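Local coordinates for protein nitroreductase (PDB 3EK3) that binds flavin mononucleotide and probably acts as an NAD(P)H-dependent oxidoreductase of the nitroreductase family, at residues D28-I33 against V165-K170; T96-S101 against E118-A123; D112-I117 against S131-Q136. All coordinates share one frame; numbering follows the deposited sequence. Where two conformers were deposited one is given.

Interaction 1: D28-I33 against V165-K170; sequences DDLNAI and VALGYK
Leu30 and Ile33 of the helical segment 28-33 both meet Leu167 on the strand part of 165-170. The contact is purely apolar. A single methyl, Leu167 CD1, receives both helix residues. Leu30 CD1 lies 3.9 Å from Leu167 CD1, and the two leucine side chains cross at about a right angle. Ile33 arrives tip to tip instead. Its CG2 is 4.1 Å from Leu167 CD1, and its CD1 is at nearly the same distance. Both Ile33 methyls face the same side of it. Leu30 holds CG anti to its backbone N (chi1 176°), and this carries CD1 to the strand although the CB of Leu30 does not point there.

Polar bonds run within each element: Ile33 N to Asp29 O at 2.9 Å in the helix, the Leu167 backbone to Thr96 in the sheet. Leu30, Ile33 and Leu167 are all buried.

The contact packs helix 27-38 against one face of the antiparallel sheet. Leu167 also touches Thr96 and Val98 of the adjoining strand 96-102, and Ser131 of strand 130-134 on its other flank. Helix 109-126 closes the same layer, with Ala124 touching both Ile33 and Leu167. Beyond helix 27-38, Leu8 of the second subunit packs on Ala32.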
loop_
_atom_site.group_PDB
_atom_site.type_symbol
_atom_site.label_atom_id
_atom_site.label_comp_id
_atom_site.label_asym_id
_atom_site.label_seq_id
_atom_site.Cartn_x
_atom_site.Cartn_y
_atom_site.Cartn_z
ATOM N N ASP A 28 -20.666 1.258 12.656
ATOM C CA ASP A 28 -20.892 1.430 11.212
ATOM C C ASP A 28 -19.642 1.981 10.506
ATOM O O ASP A 28 -19.269 1.502 9.405
ATOM C CB ASP A 28 -22.180 2.229 10.874
ATOM C CG ASP A 28 -22.195 3.671 11.425
ATOM O OD1 ASP A 28 -21.298 4.070 12.194
ATOM O OD2 ASP A 28 -23.164 4.411 11.097
ATOM N N ASP A 29 -18.960 2.933 11.150
ATOM C CA ASP A 29 -17.698 3.476 10.611
ATOM C C ASP A 29 -16.616 2.422 10.577
ATOM O O ASP A 29 -15.903 2.304 9.587
ATOM C CB ASP A 29 -17.217 4.674 11.421
ATOM C CG ASP A 29 -18.112 5.905 11.240
ATOM O OD1 ASP A 29 -18.906 5.944 10.286
ATOM O OD2 ASP A 29 -18.012 6.837 12.054
ATOM N N LEU A 30 -16.505 1.639 11.638
ATOM C CA LEU A 30 -15.494 0.587 11.656
ATOM C C LEU A 30 -15.778 -0.360 10.509
ATOM O O LEU A 30 -14.875 -0.667 9.758
ATOM C CB LEU A 30 -15.465 -0.149 12.987
ATOM C CG LEU A 30 -14.497 -1.322 13.016
ATOM C CD1 LEU A 30 -13.068 -0.831 12.724
ATOM C CD2 LEU A 30 -14.594 -2.053 14.350
ATOM N N ASN A 31 -17.035 -0.782 10.324
ATOM C CA ASN A 31 -17.351 -1.703 9.217
ATOM C C ASN A 31 -17.021 -1.126 7.829
ATOM O O ASN A 31 -16.490 -1.820 6.973
ATOM C CB ASN A 31 -18.813 -2.116 9.243
ATOM C CG ASN A 31 -19.130 -3.063 10.387
ATOM O OD1 ASN A 31 -18.304 -3.887 10.773
ATOM N ND2 ASN A 31 -20.360 -2.984 10.891
ATOM N N ALA A 32 -17.308 0.150 7.642
ATOM C CA ALA A 32 -17.014 0.848 6.376
ATOM C C ALA A 32 -15.521 0.901 6.122
ATOM O O ALA A 32 -15.070 0.738 4.975
ATOM C CB ALA A 32 -17.567 2.261 6.405
ATOM N N ILE A 33 -14.753 1.154 7.179
ATOM C CA ILE A 33 -13.286 1.218 7.075
ATOM C C ILE A 33 -12.700 -0.169 6.761
ATOM O O ILE A 33 -11.849 -0.310 5.891
ATOM C CB ILE A 33 -12.677 1.765 8.392
ATOM C CG1 ILE A 33 -12.992 3.255 8.551
ATOM C CG2 ILE A 33 -11.185 1.559 8.452
ATOM C CD1 ILE A 33 -12.754 3.802 9.980
ATOM N N VAL A 165 -3.344 -0.628 11.909
ATOM C CA VAL A 165 -4.013 0.644 11.813
ATOM C C VAL A 165 -4.649 1.039 13.130
ATOM O O VAL A 165 -5.626 0.417 13.547
ATOM C CB VAL A 165 -5.111 0.527 10.753
ATOM C CG1 VAL A 165 -5.930 1.829 10.563
ATOM C CG2 VAL A 165 -4.528 0.039 9.379
ATOM N N ALA A 166 -4.130 2.107 13.756
ATOM C CA ALA A 166 -4.782 2.712 14.893
ATOM C C ALA A 166 -5.932 3.513 14.362
ATOM O O ALA A 166 -5.793 4.179 13.326
ATOM C CB ALA A 166 -3.815 3.649 15.681
ATOM N N LEU A 167 -7.060 3.458 15.062
ATOM C CA LEU A 167 -8.215 4.251 14.681
ATOM C C LEU A 167 -8.868 4.893 15.892
ATOM O O LEU A 167 -8.979 4.283 16.956
ATOM C CB LEU A 167 -9.275 3.384 13.978
ATOM C CG LEU A 167 -8.963 2.710 12.648
ATOM C CD1 LEU A 167 -10.045 1.679 12.372
ATOM C CD2 LEU A 167 -8.832 3.715 11.486
ATOM N N GLY A 168 -9.370 6.111 15.698
ATOM C CA GLY A 168 -10.017 6.869 16.771
ATOM C C GLY A 168 -10.294 8.293 16.366
ATOM O O GLY A 168 -10.121 8.671 15.212
ATOM N N TYR A 169 -10.696 9.096 17.334
ATOM C CA TYR A 169 -10.797 10.528 17.124
ATOM C C TYR A 169 -9.547 11.218 17.634
ATOM O O TYR A 169 -9.048 10.904 18.717
ATOM C CB TYR A 169 -12.023 11.082 17.828
ATOM C CG TYR A 169 -13.294 10.480 17.334
ATOM C CD1 TYR A 169 -13.853 10.884 16.122
ATOM C CD2 TYR A 169 -13.939 9.478 18.067
ATOM C CE1 TYR A 169 -15.033 10.310 15.666
ATOM C CE2 TYR A 169 -15.119 8.908 17.620
ATOM C CZ TYR A 169 -15.654 9.326 16.426
ATOM O OH TYR A 169 -16.821 8.764 16.000
ATOM N N LYS A 170 -9.048 12.179 16.868
ATOM C CA LYS A 170 -7.918 12.982 17.316
ATOM C C LYS A 170 -8.264 13.655 18.649
ATOM O O LYS A 170 -9.368 14.204 18.833
ATOM C CB LYS A 170 -7.539 14.047 16.276
ATOM C CG LYS A 170 -6.313 14.853 16.625
ATOM C CD LYS A 170 -5.842 15.711 15.434
ATOM C CE LYS A 170 -6.796 16.853 15.100
#

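Interaction 2: T96-S101 against E118-A123; sequences TLVIVS and ENMFLA
Met120, modelled as selenomethionine, reaches from the helical segment 118-123 to Val98 and Val100 on strand 96-101. Before it in sequence, Glu118 and Asn119 do not touch the strand segment and serve other neighbours. Asn119 ND2 is hydrogen-bonded to the carbonyl oxygen of Ala36, which ties helix 109-126 to helix 27-38.

At Met120 the helix meets the sheet. CG is anti to the carbonyl carbon (chi1 -73°), and the chain beyond it is extended, with chi2 -167° and chi3 -162°. This stretched form spans the gap between backbones whose nearest CA atoms, those of Val98 and Met120, are 9.5 Å apart. The Met120 SE atom lies 4.1 Å from Val98 CG1, and the two side chains approach tip to tip. The terminal methyl goes on to the next inward-facing valine, with Met120 CE 4.2 Å from Val100 CG2. These are loose van der Waals contacts between buried groups.

The layout is that of an alpha/beta layer in the nitroreductase fold, a helix laid over the face of a central antiparallel sheet. Ile33 and Leu34 of helix 27-38 and Phe51 of strand 50-54 also touch Met120.

Phe121 packs on Val165 of strand 160-168, while Leu122 and Ala123 touch Asn119 and Leu8, respectively, of the second subunit. Ala123 N closes a helical turn on Asn119 O at 2.7 Å.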
loop_
_atom_site.group_PDB
_atom_site.type_symbol
_atom_site.label_atom_id
_atom_site.label_comp_id
_atom_site.label_asym_id
_atom_site.label_seq_id
_atom_site.Cartn_x
_atom_site.Cartn_y
_atom_site.Cartn_z
ATOM N N THR A 96 -9.157 1.592 19.013
ATOM C CA THR A 96 -9.208 0.473 18.054
ATOM C C THR A 96 -7.853 0.341 17.348
ATOM O O THR A 96 -7.241 1.334 16.959
ATOM C CB THR A 96 -10.359 0.631 17.025
ATOM O OG1 THR A 96 -11.606 0.444 17.698
ATOM C CG2 THR A 96 -10.270 -0.411 15.873
ATOM N N LEU A 97 -7.376 -0.894 17.257
ATOM C CA LEU A 97 -6.241 -1.235 16.424
ATOM C C LEU A 97 -6.614 -2.382 15.497
ATOM O O LEU A 97 -7.042 -3.437 15.962
ATOM C CB LEU A 97 -5.082 -1.668 17.293
ATOM C CG LEU A 97 -3.757 -1.940 16.605
ATOM C CD1 LEU A 97 -3.120 -0.658 16.081
ATOM C CD2 LEU A 97 -2.849 -2.611 17.591
ATOM N N VAL A 98 -6.428 -2.182 14.200
ATOM C CA VAL A 98 -6.664 -3.239 13.217
ATOM C C VAL A 98 -5.332 -3.871 12.841
ATOM O O VAL A 98 -4.412 -3.213 12.299
ATOM C CB VAL A 98 -7.326 -2.751 11.956
ATOM C CG1 VAL A 98 -7.744 -3.919 11.051
ATOM C CG2 VAL A 98 -8.535 -1.939 12.294
ATOM N N ILE A 99 -5.210 -5.143 13.170
ATOM C CA ILE A 99 -4.010 -5.895 12.842
ATOM C C ILE A 99 -4.167 -6.491 11.444
ATOM O O ILE A 99 -5.069 -7.281 11.218
ATOM C CB ILE A 99 -3.795 -7.049 13.861
ATOM C CG1 ILE A 99 -3.687 -6.471 15.284
ATOM C CG2 ILE A 99 -2.540 -7.871 13.508
ATOM C CD1 ILE A 99 -3.743 -7.494 16.409
ATOM N N VAL A 100 -3.264 -6.133 10.531
ATOM C CA VAL A 100 -3.409 -6.545 9.124
ATOM C C VAL A 100 -2.307 -7.579 8.871
ATOM O O VAL A 100 -1.122 -7.276 8.945
ATOM C CB VAL A 100 -3.386 -5.354 8.136
ATOM C CG1 VAL A 100 -3.582 -5.857 6.667
ATOM C CG2 VAL A 100 -4.524 -4.309 8.454
ATOM N N SER A 101 -2.720 -8.818 8.585
ATOM C CA SER A 101 -1.775 -9.942 8.484
ATOM C C SER A 101 -1.924 -10.617 7.124
ATOM O O SER A 101 -2.910 -10.437 6.466
ATOM C CB SER A 101 -2.009 -10.957 9.598
ATOM O OG SER A 101 -3.289 -11.576 9.544
ATOM N N GLU A 118 -3.778 1.467 3.319
ATOM C CA GLU A 118 -3.980 2.792 2.744
ATOM C C GLU A 118 -5.458 3.070 2.505
ATOM O O GLU A 118 -5.913 4.154 2.845
ATOM C CB GLU A 118 -3.131 2.998 1.496
ATOM C CG GLU A 118 -3.100 4.406 0.892
ATOM C CD GLU A 118 -2.567 5.478 1.835
ATOM O OE1 GLU A 118 -1.969 5.117 2.833
ATOM O OE2 GLU A 118 -2.763 6.705 1.606
ATOM N N ASN A 119 -6.202 2.106 1.981
ATOM C CA ASN A 119 -7.667 2.265 1.861
ATOM C C ASN A 119 -8.344 2.611 3.198
ATOM O O ASN A 119 -9.211 3.472 3.273
ATOM C CB ASN A 119 -8.297 0.986 1.259
ATOM C CG ASN A 119 -8.155 0.926 -0.239
ATOM O OD1 ASN A 119 -7.527 1.807 -0.853
ATOM N ND2 ASN A 119 -8.756 -0.109 -0.854
HETATM N N MSE A 120 -7.964 1.893 4.239
HETATM C CA MSE A 120 -8.520 2.080 5.570
HETATM C C MSE A 120 -8.242 3.484 6.101
HETATM O O MSE A 120 -9.159 4.145 6.611
HETATM C CB MSE A 120 -7.934 1.030 6.518
HETATM C CG MSE A 120 -8.481 -0.333 6.281
HETATM SE SE MSE A 120 -8.001 -1.513 7.792
HETATM C CE MSE A 120 -8.315 -3.210 6.906
ATOM N N PHE A 121 -7.003 3.964 5.931
ATOM C CA PHE A 121 -6.630 5.346 6.315
ATOM C C PHE A 121 -7.535 6.364 5.633
ATOM O O PHE A 121 -8.055 7.302 6.245
ATOM C CB PHE A 121 -5.203 5.710 5.932
ATOM C CG PHE A 121 -4.103 4.958 6.691
ATOM C CD1 PHE A 121 -4.272 4.458 8.002
ATOM C CD2 PHE A 121 -2.851 4.847 6.105
ATOM C CE1 PHE A 121 -3.201 3.799 8.660
ATOM C CE2 PHE A 121 -1.776 4.216 6.758
ATOM C CZ PHE A 121 -1.967 3.692 8.044
ATOM N N LEU A 122 -7.689 6.172 4.320
ATOM C CA LEU A 122 -8.484 7.092 3.514
ATOM C C LEU A 122 -9.975 7.017 3.845
ATOM O O LEU A 122 -10.652 8.037 3.997
ATOM C CB LEU A 122 -8.208 6.834 2.031
ATOM C CG LEU A 122 -6.777 7.142 1.572
ATOM C CD1 LEU A 122 -6.546 6.740 0.083
ATOM C CD2 LEU A 122 -6.373 8.610 1.803
ATOM N N ALA A 123 -10.473 5.800 4.007
ATOM C CA ALA A 123 -11.828 5.585 4.486
ATOM C C ALA A 123 -12.018 6.312 5.839
ATOM O O ALA A 123 -13.002 7.012 6.043
ATOM C CB ALA A 123 -12.090 4.098 4.620
#

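Interaction 3: D112-I117 against S131-Q136; sequences DCACAI and SCWINQ. With FMN (flavin mononucleotide), chain B.
This contact belongs to the FMN pocket of the nitroreductase fold, where strand 130-134 and the turn after it run beside the isoalloxazine ring. Ile117 and Ala114 of helix 109-126 back the indole of Trp133. Ile117 CD1 sits over one face in a CH-pi contact, 3.9 Å from the centroid of the six-membered ring and 21° off its normal. Ile117 CG2 packs beside it, 3.6 Å from Trp133 CE3. The two side chains cross at about a right angle. Ala114 CB lies at the indole edge, near its plane, 4.0 Å from Trp133 CH2.

The opposite indole face meets the dimethylbenzene end of the flavin, with FMN C7 over its centre. Trp133 CD1 comes within 3.3 Å of FMN C5A. The indole is thus packed between aliphatic carbons and the cofactor. Its CG is anti to the backbone N (chi1 -169°), which swings the ring from the strand toward the helix. Trp133 NE1 donates to Asn135 OD1 at 2.9 Å. The donor stands above the carbonyl plane of the amide, so the bond misses the lone pairs.

At the other end of the flavin, two donors share one acceptor. Asn135 N reaches FMN O4 at 2.8 Å, and Gln136 NE2 reaches FMN O4 at 2.9 Å. Met111 of the second subunit also packs on Trp133.

The apolar packing probably fixes the tilt of the indole against the flavin. Two N-H groups at O4 would draw electron density toward the pyrimidine end, consistent with stabilising a reduced flavin.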
loop_
_atom_site.group_PDB
_atom_site.type_symbol
_atom_site.label_atom_id
_atom_site.label_comp_id
_atom_site.label_asym_id
_atom_site.label_seq_id
_atom_site.Cartn_x
_atom_site.Cartn_y
_atom_site.Cartn_z
ATOM N N ASP A 112 0.283 -6.262 -0.578
ATOM C CA ASP A 112 -1.177 -6.437 -0.442
ATOM C C ASP A 112 -1.669 -5.680 0.800
ATOM O O ASP A 112 -2.626 -4.934 0.752
ATOM C CB ASP A 112 -1.561 -7.910 -0.216
ATOM C CG ASP A 112 -1.475 -8.784 -1.456
ATOM O OD1 ASP A 112 -1.117 -8.328 -2.556
ATOM O OD2 ASP A 112 -1.796 -9.979 -1.285
ATOM N N CYS A 113 -1.038 -5.961 1.929
ATOM C CA CYS A 113 -1.454 -5.400 3.212
ATOM C C CYS A 113 -1.403 -3.893 3.212
ATOM O O CYS A 113 -2.305 -3.259 3.732
ATOM C CB CYS A 113 -0.603 -5.930 4.354
ATOM S SG CYS A 113 -0.867 -7.699 4.631
ATOM N N ALA A 114 -0.344 -3.328 2.616
ATOM C CA ALA A 114 -0.189 -1.868 2.570
ATOM C C ALA A 114 -1.304 -1.241 1.758
ATOM O O ALA A 114 -1.836 -0.133 2.099
ATOM C CB ALA A 114 1.213 -1.495 2.000
ATOM N N CYS A 115 -1.690 -1.915 0.671
ATOM C CA CYS A 115 -2.829 -1.387 -0.122
ATOM C C CYS A 115 -4.109 -1.328 0.699
ATOM O O CYS A 115 -4.853 -0.344 0.654
ATOM C CB CYS A 115 -3.052 -2.194 -1.385
ATOM S SG CYS A 115 -1.776 -2.000 -2.647
ATOM N N ALA A 116 -4.387 -2.401 1.417
ATOM C CA ALA A 116 -5.546 -2.506 2.306
ATOM C C ALA A 116 -5.477 -1.394 3.361
ATOM O O ALA A 116 -6.457 -0.682 3.629
ATOM C CB ALA A 116 -5.571 -3.922 2.978
ATOM N N ILE A 117 -4.300 -1.235 3.944
ATOM C CA ILE A 117 -4.084 -0.276 5.011
ATOM C C ILE A 117 -4.335 1.137 4.487
ATOM O O ILE A 117 -5.057 1.921 5.131
ATOM C CB ILE A 117 -2.696 -0.415 5.630
ATOM C CG1 ILE A 117 -2.659 -1.666 6.517
ATOM C CG2 ILE A 117 -2.355 0.829 6.469
ATOM C CD1 ILE A 117 -1.267 -2.098 6.925
ATOM N N SER A 131 -6.193 8.219 12.141
ATOM C CA SER A 131 -5.511 6.935 11.997
ATOM C C SER A 131 -4.009 7.104 12.014
ATOM O O SER A 131 -3.484 8.224 11.941
ATOM C CB SER A 131 -5.952 6.255 10.701
ATOM O OG SER A 131 -5.564 7.035 9.566
ATOM N N CYS A 132 -3.329 5.985 12.192
ATOM C CA CYS A 132 -1.868 5.902 12.088
ATOM C C CYS A 132 -1.420 4.483 11.798
ATOM O O CYS A 132 -1.995 3.541 12.340
ATOM C CB CYS A 132 -1.230 6.371 13.403
ATOM S SG CYS A 132 0.541 6.751 13.382
ATOM N N TRP A 133 -0.363 4.335 10.986
ATOM C CA TRP A 133 0.325 3.068 10.811
ATOM C C TRP A 133 1.043 2.764 12.107
ATOM O O TRP A 133 1.827 3.567 12.580
ATOM C CB TRP A 133 1.372 3.157 9.680
ATOM C CG TRP A 133 1.925 1.842 9.268
ATOM C CD1 TRP A 133 2.711 1.009 10.004
ATOM C CD2 TRP A 133 1.771 1.216 7.987
ATOM N NE1 TRP A 133 3.024 -0.104 9.280
ATOM C CE2 TRP A 133 2.473 -0.004 8.026
ATOM C CE3 TRP A 133 1.119 1.584 6.805
ATOM C CZ2 TRP A 133 2.501 -0.875 6.946
ATOM C CZ3 TRP A 133 1.152 0.734 5.731
ATOM C CH2 TRP A 133 1.867 -0.483 5.796
ATOM N N ILE A 134 0.795 1.583 12.655
ATOM C CA ILE A 134 1.521 1.058 13.795
ATOM C C ILE A 134 2.314 -0.168 13.315
ATOM O O ILE A 134 1.710 -1.173 12.934
ATOM C CB ILE A 134 0.526 0.697 14.933
ATOM C CG1 ILE A 134 -0.468 1.876 15.171
ATOM C CG2 ILE A 134 1.269 0.302 16.175
ATOM C CD1 ILE A 134 0.231 3.208 15.572
ATOM N N ASN A 135 3.652 -0.046 13.303
ATOM C CA ASN A 135 4.543 -1.058 12.692
ATOM C C ASN A 135 5.170 -2.043 13.655
ATOM O O ASN A 135 5.912 -2.906 13.225
ATOM C CB ASN A 135 5.641 -0.346 11.900
ATOM C CG ASN A 135 6.088 -1.121 10.656
ATOM O OD1 ASN A 135 5.280 -1.775 9.994
ATOM N ND2 ASN A 135 7.356 -0.992 10.318
ATOM N N GLN A 136 4.877 -1.952 14.949
ATOM C CA GLN A 136 5.675 -2.676 15.939
ATOM C C GLN A 136 5.421 -4.178 15.978
ATOM O O GLN A 136 6.234 -4.913 16.550
ATOM C CB GLN A 136 5.520 -2.066 17.337
ATOM C CG GLN A 136 6.251 -0.766 17.466
ATOM C CD GLN A 136 5.705 0.303 16.561
ATOM O OE1 GLN A 136 4.504 0.586 16.579
ATOM N NE2 GLN A 136 6.593 0.949 15.769
HETATM N N1 FMN B . 4.004 5.994 12.491
HETATM C C2 FMN B . 4.095 5.640 13.817
HETATM O O2 FMN B . 3.789 6.445 14.702
HETATM N N3 FMN B . 4.563 4.402 14.205
HETATM C C4 FMN B . 4.947 3.508 13.266
HETATM O O4 FMN B . 5.147 2.342 13.646
HETATM C C4A FMN B . 4.840 3.855 11.913
HETATM N N5 FMN B . 5.205 2.953 10.947
HETATM C C5A FMN B . 5.084 3.245 9.603
HETATM C C6 FMN B . 5.431 2.282 8.656
HETATM C C7 FMN B . 5.284 2.535 7.294
HETATM C C7M FMN B . 5.465 1.418 6.266
HETATM C C8 FMN B . 4.745 3.764 6.892
HETATM C C8M FMN B . 4.149 3.881 5.508
HETATM C C9 FMN B . 4.396 4.724 7.846
HETATM C C9A FMN B . 4.553 4.479 9.207
HETATM N N10 FMN B . 4.226 5.429 10.189
HETATM C C10 FMN B . 4.327 5.099 11.520
HETATM C "C1'" FMN B . 3.643 6.769 9.809
HETATM C "C2'" FMN B . 4.725 7.669 9.202
HETATM O "O2'" FMN B . 5.580 8.157 10.220
HETATM C "C3'" FMN B . 4.024 8.842 8.538
HETATM O "O3'" FMN B . 3.336 8.352 7.409
HETATM C "C4'" FMN B . 5.010 9.925 8.055
HETATM O "O4'" FMN B . 5.621 10.569 9.165
HETATM C "C5'" FMN B . 4.297 10.966 7.195
HETATM O "O5'" FMN B . 3.308 11.641 7.961
HETATM P P FMN B . 1.749 11.682 7.517
HETATM O O1P FMN B . 1.695 12.115 6.105
HETATM O O2P FMN B . 0.988 12.559 8.529
HETATM O O3P FMN B . 1.218 10.271 7.519
#

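All three contacts are buried, and all join a helix to the same antiparallel sheet. Interactions 2 and 3 share helix 109-126, while interaction 1 uses helix 27-38. Strands 96-102, 160-168 and 130-134 are neighbours, with 160-168 in the middle. The backbone of 165-170 bonds to both flanks: Val98 N is 2.8 Å from Val165 O, and Ala166 N is 2.9 Å from Cys132 O. Interactions 1 and 2 are aliphatic packing set back from the cofactor. Interaction 3 lies at the flavin and adds an aromatic face and polar donors. Phe121 packs against Ser131 and Trp133, and so joins the helical segment of interaction 2 to the strand of interaction 3.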